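Local coordinates for protein dihydrocoumarin hydrolase, AncDHCH1 (Pseudomonas sp., PDB 6C2C) that probably hydrolyses the lactone dihydrocoumarin at a two-zinc centre of the metallo-beta-lactamase type, and is related to methyl-parathion hydrolase, at residues I197-S202 and G208-V213; V222-L227 and K256-D261; Y267-A272 and Y289-V294. All coordinates share one frame; numbering follows the deposited sequence.

The three contacts follow one another along the chain and all reach the same mixed sheet. Contact 1 is a hairpin of strands 197-201 and 210-216. Contact 2 takes the end of the next strand, 219-223, with the turn after it, and sets it against helix 248-265. Contact 3 links strand 268-270, which pairs with 219-223, to the edge strand 288-293. Between centres, contacts 1 and 2 are about 10 Å apart, contacts 2 and 3 about 9 Å, and contacts 1 and 3 about 17 Å. Contact 2 is thus the middle one. It holds Asp226, shared by both zincs, whose backbone N is bonded by His209 of contact 1.

Contact 1. Residues I197-S202 and G208-V213; sequences IKALAS and GHTTYV
The ring of His209 has Ser202 at its edge, with CB and OG both near the ring plane; His119, a zinc ligand, meets the same ring at about 45°. The ring of Tyr212 lies obliquely to Ala199, whose CB is 3.9 Å from CE1, and Tyr116 packs on it with planes about 30° apart. Tyr212 OH bonds to Ile117 O.

Two hydrogen bonds meet at Ser202 OG. It lies 2.8 Å from His209 ND1 and 3.0 Å from Thr211 OG1, and in each bond either partner could be the donor. Turning OG in between backbone N and carbonyl carbon (chi1 57°) brings it to both. The imidazole is thus held at ND1 by Ser202 OG and at NE2 by the N-H of Asp226, while Ser202 N, donating to His209 O at 3.0 Å, pins the backbone of His209.

Further along, the antiparallel strands pair regularly. Lys198 and Val213 exchange two backbone bonds, as do Leu200 and Thr211, with Leu200 N 2.8 Å from Thr211 O. On the face that carries Leu200, Thr211 and Val213, Leu200 CB packs on Val213 CG2 at 4.0 Å.

This is a beta hairpin of the metallo-beta-lactamase fold. Its connecting loop supplies zinc ligand His205, and the Ser202-His209 pair reaches the second shell of that site.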
loop_
_atom_site.group_PDB
_atom_site.type_symbol
_atom_site.label_atom_id
_atom_site.label_comp_id
_atom_site.label_asym_id
_atom_site.label_seq_id
_atom_site.Cartn_x
_atom_site.Cartn_y
_atom_site.Cartn_z
ATOM N N ILE A 197 3.014 -16.502 -5.663
ATOM C CA ILE A 197 3.035 -15.020 -5.782
ATOM C C ILE A 197 3.758 -14.625 -7.079
ATOM O O ILE A 197 4.932 -14.987 -7.309
ATOM C CB ILE A 197 3.713 -14.337 -4.576
ATOM C CG1 ILE A 197 3.122 -14.882 -3.269
ATOM C CG2 ILE A 197 3.517 -12.837 -4.677
ATOM C CD1 ILE A 197 3.822 -14.268 -2.046
ATOM N N LYS A 198 3.093 -13.771 -7.866
ATOM C CA LYS A 198 3.641 -13.266 -9.122
ATOM C C LYS A 198 3.557 -11.755 -9.146
ATOM O O LYS A 198 2.686 -11.141 -8.511
ATOM C CB LYS A 198 2.872 -13.771 -10.360
ATOM C CG LYS A 198 2.643 -15.276 -10.400
ATOM C CD LYS A 198 1.812 -15.644 -11.627
ATOM C CE LYS A 198 1.729 -17.189 -11.703
ATOM N NZ LYS A 198 0.479 -17.686 -12.383
ATOM N N ALA A 199 4.551 -11.177 -9.816
ATOM C CA ALA A 199 4.533 -9.773 -10.174
ATOM C C ALA A 199 3.778 -9.601 -11.476
ATOM O O ALA A 199 3.989 -10.366 -12.435
ATOM C CB ALA A 199 5.955 -9.271 -10.394
ATOM N N LEU A 200 2.867 -8.646 -11.486
ATOM C CA LEU A 200 2.071 -8.306 -12.639
ATOM C C LEU A 200 2.286 -6.793 -12.928
ATOM O O LEU A 200 1.946 -5.968 -12.169
ATOM C CB LEU A 200 0.602 -8.627 -12.390
ATOM C CG LEU A 200 -0.348 -8.235 -13.503
ATOM C CD1 LEU A 200 -0.249 -9.320 -14.559
ATOM C CD2 LEU A 200 -1.759 -8.130 -13.003
ATOM N N ALA A 201 2.890 -6.481 -14.058
ATOM C CA ALA A 201 3.125 -5.077 -14.349
ATOM C C ALA A 201 1.841 -4.263 -14.393
ATOM O O ALA A 201 0.886 -4.693 -14.938
ATOM C CB ALA A 201 3.851 -4.938 -15.664
ATOM N N SER A 202 1.863 -3.098 -13.753
ATOM C CA SER A 202 0.727 -2.185 -13.701
ATOM C C SER A 202 1.326 -0.791 -13.659
ATOM O O SER A 202 1.068 -0.003 -12.750
ATOM C CB SER A 202 -0.120 -2.443 -12.456
ATOM O OG SER A 202 0.660 -2.338 -11.278
ATOM N N GLY A 208 7.622 1.806 -12.808
ATOM C CA GLY A 208 7.657 0.373 -12.524
ATOM C C GLY A 208 6.595 -0.080 -11.541
ATOM O O GLY A 208 6.805 -1.132 -10.916
ATOM N N HIS A 209 5.445 0.616 -11.486
ATOM C CA HIS A 209 4.438 0.213 -10.507
ATOM C C HIS A 209 3.978 -1.215 -10.826
ATOM O O HIS A 209 3.706 -1.558 -11.986
ATOM C CB HIS A 209 3.262 1.200 -10.520
ATOM C CG HIS A 209 2.235 0.877 -9.456
ATOM N ND1 HIS A 209 1.312 -0.146 -9.626
ATOM C CD2 HIS A 209 2.037 1.380 -8.218
ATOM C CE1 HIS A 209 0.571 -0.230 -8.512
ATOM N NE2 HIS A 209 0.983 0.684 -7.662
ATOM N N THR A 210 3.911 -2.066 -9.777
ATOM C CA THR A 210 3.701 -3.491 -9.930
ATOM C C THR A 210 2.604 -3.927 -8.958
ATOM O O THR A 210 2.591 -3.507 -7.785
ATOM C CB THR A 210 5.021 -4.273 -9.672
ATOM O OG1 THR A 210 6.004 -3.817 -10.626
ATOM C CG2 THR A 210 4.784 -5.814 -9.845
ATOM N N THR A 211 1.732 -4.789 -9.484
ATOM C CA THR A 211 0.689 -5.495 -8.758
ATOM C C THR A 211 1.220 -6.867 -8.389
ATOM O O THR A 211 1.940 -7.485 -9.161
ATOM C CB THR A 211 -0.498 -5.627 -9.700
ATOM O OG1 THR A 211 -1.055 -4.313 -9.888
ATOM C CG2 THR A 211 -1.569 -6.615 -9.182
ATOM N N TYR A 212 0.836 -7.355 -7.216
ATOM C CA TYR A 212 1.301 -8.691 -6.821
ATOM C C TYR A 212 0.094 -9.598 -6.685
ATOM O O TYR A 212 -0.860 -9.299 -5.927
ATOM C CB TYR A 212 2.150 -8.701 -5.531
ATOM C CG TYR A 212 3.419 -7.910 -5.762
ATOM C CD1 TYR A 212 4.480 -8.488 -6.489
ATOM C CD2 TYR A 212 3.529 -6.605 -5.323
ATOM C CE1 TYR A 212 5.627 -7.802 -6.767
ATOM C CE2 TYR A 212 4.726 -5.869 -5.599
ATOM C CZ TYR A 212 5.729 -6.477 -6.369
ATOM O OH TYR A 212 6.940 -5.812 -6.652
ATOM N N VAL A 213 0.162 -10.729 -7.376
ATOM C CA VAL A 213 -0.978 -11.653 -7.467
ATOM C C VAL A 213 -0.671 -12.852 -6.585
ATOM O O VAL A 213 0.333 -13.548 -6.804
ATOM C CB VAL A 213 -1.214 -12.094 -8.904
ATOM C CG1 VAL A 213 -2.349 -13.125 -8.952
ATOM C CG2 VAL A 213 -1.400 -10.848 -9.800
#

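Contact 2. Residues V222-L227 and K256-D261; sequences VLLGDL and KKAFAD. With ZN (zinc ion), chain D; ZN (zinc ion), chain C.
Leu224 and Leu227, which both lean on Ala258 of helix 248-265, are the ends of a type II' beta turn closed by Leu227 N to Leu224 O at 3.2 Å; Gly225, with phi 63° and psi -128°, takes its first inner position.

The helix meets this turn with small and flat groups. Ala258 CB meets one methyl from each leucine, both on the same side of it: Leu227 CD1 presses on it at 3.4 Å, tighter than a usual van der Waals contact, and Leu224 CD2 lies at 4.0 Å. The other methyl of Leu224, CD1, comes in at the edge of the Phe259 ring, near its plane, 4.4 Å from CE1. A chi1 of -63° swings the fork of Leu224 to where its two methyls can span Ala258 and Phe259. Phe235 and Tyr289 pack against the Phe259 ring in turn, and Leu227 O accepts a bond from Arg255.

The turn sends Asp226 to the metals, well clear of the helix. A single oxygen, OD2, bridges them, 2.2 Å from the zinc ion of chain D and 2.1 Å from that of chain C. Water 1 bridges the same pair, its oxygen 1.9 Å from each zinc ion. His119, His121 and His205 supply further protein ligands to the zinc of chain D, which also binds water 2; Asp123, His124 and His273 do so for the other.

Apolar packing therefore backs the turn while its polar residue faces the metals. A solvent oxygen held between two zincs is probably acidified, consistent with its serving as the hydrolytic nucleophile, as in binuclear relatives.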
loop_
_atom_site.group_PDB
_atom_site.type_symbol
_atom_site.label_atom_id
_atom_site.label_comp_id
_atom_site.label_asym_id
_atom_site.label_seq_id
_atom_site.Cartn_x
_atom_site.Cartn_y
_atom_site.Cartn_z
ATOM N N VAL A 222 -5.279 -10.015 -5.150
ATOM C CA VAL A 222 -4.477 -9.202 -6.040
ATOM C C VAL A 222 -4.170 -7.913 -5.300
ATOM O O VAL A 222 -5.084 -7.151 -4.944
ATOM C CB VAL A 222 -5.209 -8.967 -7.364
ATOM C CG1 VAL A 222 -4.396 -8.071 -8.233
ATOM C CG2 VAL A 222 -5.326 -10.276 -8.101
ATOM N N LEU A 223 -2.888 -7.684 -5.030
ATOM C CA LEU A 223 -2.460 -6.538 -4.226
ATOM C C LEU A 223 -2.084 -5.431 -5.192
ATOM O O LEU A 223 -1.095 -5.560 -5.931
ATOM C CB LEU A 223 -1.276 -6.953 -3.346
ATOM C CG LEU A 223 -1.646 -8.021 -2.320
ATOM C CD1 LEU A 223 -0.390 -8.487 -1.603
ATOM C CD2 LEU A 223 -2.748 -7.512 -1.377
ATOM N N LEU A 224 -2.912 -4.358 -5.211
ATOM C CA LEU A 224 -2.921 -3.392 -6.313
ATOM C C LEU A 224 -2.019 -2.188 -6.068
ATOM O O LEU A 224 -2.022 -1.253 -6.884
ATOM C CB LEU A 224 -4.345 -2.861 -6.508
ATOM C CG LEU A 224 -5.353 -3.910 -6.917
ATOM C CD1 LEU A 224 -6.706 -3.192 -7.011
ATOM C CD2 LEU A 224 -5.029 -4.527 -8.239
ATOM N N GLY A 225 -1.360 -2.126 -4.914
ATOM C CA GLY A 225 -0.469 -0.972 -4.680
ATOM C C GLY A 225 -1.280 0.306 -4.667
ATOM O O GLY A 225 -2.292 0.405 -3.966
ATOM N N ASP A 226 -0.848 1.249 -5.465
ATOM C CA ASP A 226 -1.519 2.520 -5.590
ATOM C C ASP A 226 -2.351 2.765 -6.891
ATOM O O ASP A 226 -2.322 3.814 -7.459
ATOM C CB ASP A 226 -0.510 3.646 -5.409
ATOM C CG ASP A 226 -0.086 3.864 -3.962
ATOM O OD1 ASP A 226 -0.342 3.093 -3.140
ATOM O OD2 ASP A 226 0.558 4.827 -3.773
ATOM N N LEU A 227 -2.983 1.715 -7.360
ATOM C CA LEU A 227 -3.943 1.914 -8.454
ATOM C C LEU A 227 -5.146 2.743 -8.012
ATOM O O LEU A 227 -5.928 3.152 -8.863
ATOM C CB LEU A 227 -4.427 0.582 -9.021
ATOM C CG LEU A 227 -3.430 -0.328 -9.728
ATOM C CD1 LEU A 227 -4.084 -1.445 -10.551
ATOM C CD2 LEU A 227 -2.363 0.420 -10.553
ATOM N N LYS A 256 -8.456 1.057 -14.521
ATOM C CA LYS A 256 -9.634 0.525 -15.226
ATOM C C LYS A 256 -9.475 -0.966 -15.543
ATOM O O LYS A 256 -10.404 -1.773 -15.310
ATOM C CB LYS A 256 -9.868 1.363 -16.500
ATOM C CG LYS A 256 -11.088 0.868 -17.297
ATOM C CD LYS A 256 -12.357 0.623 -16.378
ATOM C CE LYS A 256 -13.524 0.227 -17.255
ATOM N NZ LYS A 256 -12.945 -0.563 -18.406
ATOM N N LYS A 257 -8.289 -1.364 -16.020
ATOM C CA LYS A 257 -8.031 -2.764 -16.352
ATOM C C LYS A 257 -8.174 -3.648 -15.104
ATOM O O LYS A 257 -8.797 -4.711 -15.132
ATOM C CB LYS A 257 -6.626 -2.863 -16.932
ATOM C CG LYS A 257 -6.293 -4.218 -17.349
ATOM C CD LYS A 257 -4.970 -4.289 -18.118
ATOM C CE LYS A 257 -4.839 -5.688 -18.730
ATOM N NZ LYS A 257 -5.459 -6.803 -17.871
ATOM N N ALA A 258 -7.576 -3.200 -13.994
ATOM C CA ALA A 258 -7.609 -3.979 -12.752
ATOM C C ALA A 258 -9.026 -4.101 -12.204
ATOM O O ALA A 258 -9.409 -5.168 -11.728
ATOM C CB ALA A 258 -6.699 -3.305 -11.702
ATOM N N PHE A 259 -9.791 -3.011 -12.223
ATOM C CA PHE A 259 -11.177 -3.079 -11.735
ATOM C C PHE A 259 -12.015 -3.979 -12.624
ATOM O O PHE A 259 -12.774 -4.827 -12.132
ATOM C CB PHE A 259 -11.811 -1.677 -11.672
ATOM C CG PHE A 259 -11.255 -0.767 -10.567
ATOM C CD1 PHE A 259 -10.265 -1.246 -9.700
ATOM C CD2 PHE A 259 -11.677 0.568 -10.456
ATOM C CE1 PHE A 259 -9.726 -0.434 -8.663
ATOM C CE2 PHE A 259 -11.154 1.386 -9.430
ATOM C CZ PHE A 259 -10.169 0.848 -8.547
ATOM N N ALA A 260 -11.881 -3.832 -13.938
ATOM C CA ALA A 260 -12.632 -4.706 -14.827
ATOM C C ALA A 260 -12.246 -6.170 -14.624
ATOM O O ALA A 260 -13.123 -7.048 -14.529
ATOM C CB ALA A 260 -12.402 -4.300 -16.275
ATOM N N ASP A 261 -10.954 -6.459 -14.466
ATOM C CA ASP A 261 -10.544 -7.850 -14.295
ATOM C C ASP A 261 -11.050 -8.413 -12.963
ATOM O O ASP A 261 -11.445 -9.577 -12.895
ATOM C CB ASP A 261 -9.014 -7.973 -14.405
ATOM C CG ASP A 261 -8.469 -7.715 -15.838
ATOM O OD1 ASP A 261 -9.245 -7.698 -16.824
ATOM O OD2 ASP A 261 -7.234 -7.536 -15.970
HETATM ZN ZN ZN D . 2.237 6.046 -4.464
HETATM ZN ZN ZN C . 1.213 5.211 -1.766
HETATM O O HOH W 1 2.399 6.367 -2.614
HETATM O O HOH W 2 1.046 7.932 -4.427
#

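Contact 3. Residues Y267-A272 and Y289-V294; sequences YLIGAA and YRFVPV
Leu268 and Ile269 meet Val294 and Phe291 through carbon alone, but just beyond them the backbone oxygen Ala271 O is held by two side chains, a hydrogen bond from Asn70 ND2 and a weak one with Tyr72 OH. Before it, Gly270 uses both its N and its O toward strand 219-223 and the turn after it, the N bonding to Val222 and the O to Leu224. These bonds tie strand 268-270 firmly into the sheet, while no hydrogen bond joins it to 289-294.

The two segments are not neighbours, since strand 279-285 runs between them. Ile269 bonds to Gly280 of that strand through the backbone, and side chains reach past it from both faces. On one face Leu268 CD2 and Val294 CG1 touch at 3.4 Å, closer than usual for two methyls, and the side chains cross at about a right angle. His281 packs beside Leu268 and Ile279 beside Val294.

On the opposite face Ile269 CD1 approaches CE1 of Phe291 at 3.7 Å, with CG1 behind it at 4.2 Å. The approach to the ring is oblique. A chi1 of 63° wedges Ile269 CG1 between backbone N and carbonyl carbon and carries the branch toward the ring; its chi2 of 96° is off the staggered minima, which probably costs some torsional energy. Phe235 lies almost parallel to the Phe291 ring, and Leu224 and Leu274 pack on Ile269.

The arrangement is side-chain packing across an intervening strand, at the edge of one sheet of the metallo-beta-lactamase fold. Strand 268-270 leads on through Ala272 to zinc ligand His273.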
loop_
_atom_site.group_PDB
_atom_site.type_symbol
_atom_site.label_atom_id
_atom_site.label_comp_id
_atom_site.label_asym_id
_atom_site.label_seq_id
_atom_site.Cartn_x
_atom_site.Cartn_y
_atom_site.Cartn_z
ATOM N N TYR A 267 -12.500 -12.164 -7.632
ATOM C CA TYR A 267 -11.479 -12.423 -6.606
ATOM C C TYR A 267 -11.229 -11.194 -5.729
ATOM O O TYR A 267 -11.758 -10.107 -5.955
ATOM C CB TYR A 267 -10.186 -12.875 -7.276
ATOM C CG TYR A 267 -9.690 -11.938 -8.378
ATOM C CD1 TYR A 267 -9.035 -10.755 -8.027
ATOM C CD2 TYR A 267 -9.846 -12.260 -9.737
ATOM C CE1 TYR A 267 -8.576 -9.893 -9.001
ATOM C CE2 TYR A 267 -9.366 -11.390 -10.733
ATOM C CZ TYR A 267 -8.734 -10.234 -10.347
ATOM O OH TYR A 267 -8.235 -9.387 -11.329
ATOM N N LEU A 268 -10.433 -11.395 -4.660
ATOM C CA LEU A 268 -10.158 -10.314 -3.702
ATOM C C LEU A 268 -9.077 -9.404 -4.220
ATOM O O LEU A 268 -8.161 -9.853 -4.911
ATOM C CB LEU A 268 -9.714 -10.917 -2.372
ATOM C CG LEU A 268 -10.861 -11.584 -1.605
ATOM C CD1 LEU A 268 -10.165 -12.421 -0.523
ATOM C CD2 LEU A 268 -11.778 -10.552 -0.980
ATOM N N ILE A 269 -9.181 -8.134 -3.857
ATOM C CA ILE A 269 -8.116 -7.158 -4.056
ATOM C C ILE A 269 -7.720 -6.608 -2.680
ATOM O O ILE A 269 -8.486 -6.641 -1.699
ATOM C CB ILE A 269 -8.475 -6.008 -5.030
ATOM C CG1 ILE A 269 -9.620 -5.154 -4.513
ATOM C CG2 ILE A 269 -8.895 -6.592 -6.375
ATOM C CD1 ILE A 269 -9.195 -3.962 -3.823
ATOM N N GLY A 270 -6.462 -6.166 -2.602
ATOM C CA GLY A 270 -5.986 -5.397 -1.469
ATOM C C GLY A 270 -5.256 -4.190 -2.011
ATOM O O GLY A 270 -4.458 -4.300 -2.955
ATOM N N ALA A 271 -5.518 -3.041 -1.425
ATOM C CA ALA A 271 -4.925 -1.822 -1.958
ATOM C C ALA A 271 -4.392 -0.932 -0.828
ATOM O O ALA A 271 -5.046 -0.761 0.205
ATOM C CB ALA A 271 -5.975 -1.082 -2.769
ATOM N N ALA A 272 -3.191 -0.337 -1.058
ATOM C CA ALA A 272 -2.428 0.413 -0.044
ATOM C C ALA A 272 -3.186 1.593 0.561
ATOM O O ALA A 272 -2.944 1.921 1.736
ATOM C CB ALA A 272 -1.125 0.959 -0.657
ATOM N N TYR A 289 -17.747 1.161 -10.395
ATOM C CA TYR A 289 -17.508 -0.047 -9.599
ATOM C C TYR A 289 -17.949 0.185 -8.166
ATOM O O TYR A 289 -17.981 1.307 -7.667
ATOM C CB TYR A 289 -16.002 -0.466 -9.641
ATOM C CG TYR A 289 -15.607 -0.850 -11.046
ATOM C CD1 TYR A 289 -15.832 -2.134 -11.516
ATOM C CD2 TYR A 289 -15.090 0.114 -11.932
ATOM C CE1 TYR A 289 -15.526 -2.494 -12.855
ATOM C CE2 TYR A 289 -14.770 -0.230 -13.263
ATOM C CZ TYR A 289 -15.011 -1.509 -13.728
ATOM O OH TYR A 289 -14.697 -1.854 -15.042
ATOM N N ARG A 290 -18.235 -0.911 -7.504
ATOM C CA ARG A 290 -18.610 -0.913 -6.118
ATOM C C ARG A 290 -17.618 -1.797 -5.354
ATOM O O ARG A 290 -17.384 -2.863 -5.784
ATOM C CB ARG A 290 -20.022 -1.462 -5.961
ATOM C CG ARG A 290 -20.521 -1.641 -4.559
ATOM C CD ARG A 290 -22.039 -1.730 -4.440
ATOM N NE ARG A 290 -22.447 -2.671 -3.406
ATOM C CZ ARG A 290 -23.700 -3.038 -3.161
ATOM N NH1 ARG A 290 -23.965 -3.934 -2.229
ATOM N NH2 ARG A 290 -24.672 -2.530 -3.882
ATOM N N PHE A 291 -17.044 -1.301 -4.261
ATOM C CA PHE A 291 -16.160 -2.106 -3.414
ATOM C C PHE A 291 -16.991 -2.810 -2.344
ATOM O O PHE A 291 -17.892 -2.205 -1.744
ATOM C CB PHE A 291 -15.103 -1.206 -2.791
ATOM C CG PHE A 291 -14.084 -1.920 -1.979
ATOM C CD1 PHE A 291 -13.161 -2.778 -2.543
ATOM C CD2 PHE A 291 -14.024 -1.664 -0.625
ATOM C CE1 PHE A 291 -12.183 -3.404 -1.709
ATOM C CE2 PHE A 291 -13.070 -2.263 0.195
ATOM C CZ PHE A 291 -12.126 -3.119 -0.363
ATOM N N VAL A 292 -16.694 -4.081 -2.134
ATOM C CA VAL A 292 -17.376 -4.903 -1.134
ATOM C C VAL A 292 -16.321 -5.399 -0.143
ATOM O O VAL A 292 -15.625 -6.382 -0.406
ATOM C CB VAL A 292 -18.089 -6.087 -1.803
ATOM C CG1 VAL A 292 -18.835 -6.926 -0.778
ATOM C CG2 VAL A 292 -19.034 -5.577 -2.953
ATOM N N PRO A 293 -16.149 -4.705 0.998
ATOM C CA PRO A 293 -15.125 -5.091 1.979
ATOM C C PRO A 293 -15.346 -6.512 2.441
ATOM O O PRO A 293 -16.487 -6.987 2.518
ATOM C CB PRO A 293 -15.350 -4.090 3.134
ATOM C CG PRO A 293 -16.035 -2.886 2.509
ATOM C CD PRO A 293 -16.877 -3.477 1.369
ATOM N N VAL A 294 -14.246 -7.194 2.801
ATOM C CA VAL A 294 -14.364 -8.537 3.357
ATOM C C VAL A 294 -15.153 -8.534 4.670
ATOM O O VAL A 294 -15.062 -7.618 5.501
ATOM C CB VAL A 294 -12.996 -9.210 3.594
ATOM C CG1 VAL A 294 -12.396 -9.628 2.262
ATOM C CG2 VAL A 294 -12.046 -8.344 4.430
#